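Local coordinates for beta-microseminoprotein (Homo sapiens, PDB 3IX0) that is secreted into seminal plasma, pairs edge to edge with a second copy as a homodimer, binds PI16 and probably binds immunoglobulin, at the interface of chains A and B. Sequence-based numbering; all coordinates share one arbitrary frame. Chains: chain A/B, Beta-microseminoprotein.

The interface of chains A and B. Residues chain A 2-5; chain B 90-93.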
loop_
_atom_site.group_PDB
_atom_site.type_symbol
_atom_site.label_atom_id
_atom_site.label_comp_id
_atom_site.label_asym_id
_atom_site.label_seq_id
_atom_site.Cartn_x
_atom_site.Cartn_y
_atom_site.Cartn_z
ATOM N N CYS A 2 3.604 -3.359 -1.940
ATOM C CA CYS A 2 4.599 -4.400 -1.762
ATOM C C CYS A 2 4.477 -5.488 -2.825
ATOM O O CYS A 2 3.388 -5.728 -3.342
ATOM C CB CYS A 2 4.392 -5.050 -0.401
ATOM S SG CYS A 2 4.241 -3.936 1.019
ATOM N N TYR A 3 5.593 -6.140 -3.153
ATOM C CA TYR A 3 5.532 -7.425 -3.841
ATOM C C TYR A 3 6.009 -8.541 -2.912
ATOM O O TYR A 3 6.776 -8.296 -1.981
ATOM C CB TYR A 3 6.301 -7.408 -5.173
ATOM C CG TYR A 3 7.808 -7.240 -5.075
ATOM C CD1 TYR A 3 8.621 -8.316 -4.767
ATOM C CD2 TYR A 3 8.413 -6.017 -5.330
ATOM C CE1 TYR A 3 9.988 -8.193 -4.686
ATOM C CE2 TYR A 3 9.799 -5.873 -5.249
ATOM C CZ TYR A 3 10.579 -6.980 -4.928
ATOM O OH TYR A 3 11.954 -6.903 -4.842
ATOM N N PHE A 4 5.507 -9.749 -3.154
ATOM C CA PHE A 4 5.829 -10.952 -2.395
ATOM C C PHE A 4 6.188 -12.048 -3.388
ATOM O O PHE A 4 5.376 -12.380 -4.266
ATOM C CB PHE A 4 4.609 -11.448 -1.625
ATOM C CG PHE A 4 4.306 -10.665 -0.401
ATOM C CD1 PHE A 4 3.656 -9.446 -0.489
ATOM C CD2 PHE A 4 4.658 -11.152 0.851
ATOM C CE1 PHE A 4 3.376 -8.710 0.649
ATOM C CE2 PHE A 4 4.376 -10.421 2.002
ATOM C CZ PHE A 4 3.735 -9.199 1.899
ATOM N N ILE A 5 7.383 -12.619 -3.248
ATOM C CA ILE A 5 7.817 -13.713 -4.105
ATOM C C ILE A 5 8.380 -14.863 -3.269
ATOM O O ILE A 5 8.775 -14.666 -2.112
ATOM C CB ILE A 5 8.883 -13.257 -5.119
ATOM C CG1 ILE A 5 10.142 -12.797 -4.392
ATOM C CG2 ILE A 5 8.345 -12.156 -6.017
ATOM C CD1 ILE A 5 11.278 -12.409 -5.323
ATOM N N SER B 90 4.042 -17.151 -8.533
ATOM C CA SER B 90 5.390 -16.711 -8.251
ATOM C C SER B 90 5.463 -15.264 -7.733
ATOM O O SER B 90 6.476 -14.865 -7.146
ATOM C CB SER B 90 6.246 -16.873 -9.502
ATOM O OG SER B 90 5.639 -16.214 -10.596
ATOM N N GLU B 91 4.408 -14.476 -7.948
ATOM C CA GLU B 91 4.407 -13.090 -7.463
ATOM C C GLU B 91 3.034 -12.534 -7.097
ATOM O O GLU B 91 2.103 -12.543 -7.913
ATOM C CB GLU B 91 5.096 -12.141 -8.457
ATOM C CG GLU B 91 5.061 -10.677 -7.981
ATOM C CD GLU B 91 5.783 -9.684 -8.895
ATOM O OE1 GLU B 91 6.261 -10.069 -9.976
ATOM O OE2 GLU B 91 5.865 -8.493 -8.522
ATOM N N TRP B 92 2.926 -12.048 -5.861
ATOM C CA TRP B 92 1.731 -11.361 -5.392
ATOM C C TRP B 92 2.046 -9.891 -5.166
ATOM O O TRP B 92 3.180 -9.516 -4.852
ATOM C CB TRP B 92 1.236 -11.932 -4.068
ATOM C CG TRP B 92 0.828 -13.358 -4.091
ATOM C CD1 TRP B 92 1.649 -14.450 -4.024
ATOM C CD2 TRP B 92 -0.509 -13.863 -4.150
ATOM N NE1 TRP B 92 0.904 -15.600 -4.049
ATOM C CE2 TRP B 92 -0.424 -15.268 -4.128
ATOM C CE3 TRP B 92 -1.767 -13.260 -4.231
ATOM C CZ2 TRP B 92 -1.548 -16.081 -4.171
ATOM C CZ3 TRP B 92 -2.883 -14.063 -4.274
ATOM C CH2 TRP B 92 -2.768 -15.466 -4.248
ATOM N N ILE B 93 1.027 -9.057 -5.279
ATOM C CA ILE B 93 1.197 -7.645 -4.999
ATOM C C ILE B 93 0.065 -7.155 -4.124
ATOM O O ILE B 93 -1.075 -7.593 -4.286
ATOM C CB ILE B 93 1.256 -6.845 -6.295
ATOM C CG1 ILE B 93 2.698 -6.847 -6.810
ATOM C CG2 ILE B 93 0.735 -5.433 -6.069
ATOM C CD1 ILE B 93 2.919 -6.068 -8.070
#
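A:Phe4 and B:Trp92 face each other as an antiparallel beta bridge between strand 2-6 of chain A and strand 91-93 of chain B. This patch is part of the edge-to-edge join of the PSP94 homodimer, and has a twin with the chains exchanged. A:Phe4 N donates to B:Trp92 O at 2.9 Å. B:Trp92 N donates back to A:Phe4 O, also at 2.9 Å. A:Tyr3 bridges to B:Ile93 one step along.

On one face of the joined strands lie A:Tyr3, A:Ile5, B:Glu91 and B:Ile93. The B:Glu91 chain is extended, with CG anti to the backbone N (chi1 178°), which carries the carboxylate across to A:Tyr3. Its OE2 lies 3.5 Å from A:Tyr3 CB, at the root of the ring, and the carboxylate and ring planes are 71° apart. The aliphatic part of B:Glu91 passes A:Ile5, with CB and CG each 4.1 Å from the methyl CG2. The same methyl, A:Ile5 CG2, makes a van der Waals contact with the carbonyl B:Ser90 O at 3.5 Å. An alanine here in place of B:Glu91 would keep CB but remove CG and the carboxylate, and would probably open a gap beside A:Ile5 CG2 and A:Tyr3 CB. B:Ile93 flanks A:Tyr3 too, its CG1 4.0 Å from A:Tyr3 CB.

On the opposite face A:Phe4 and B:Trp92 touch through their CB atoms, 4.2 Å apart, while their rings diverge. The disulfide of A:Cys2 with A:Cys50 ties the start of the chain A strand to its own subunit.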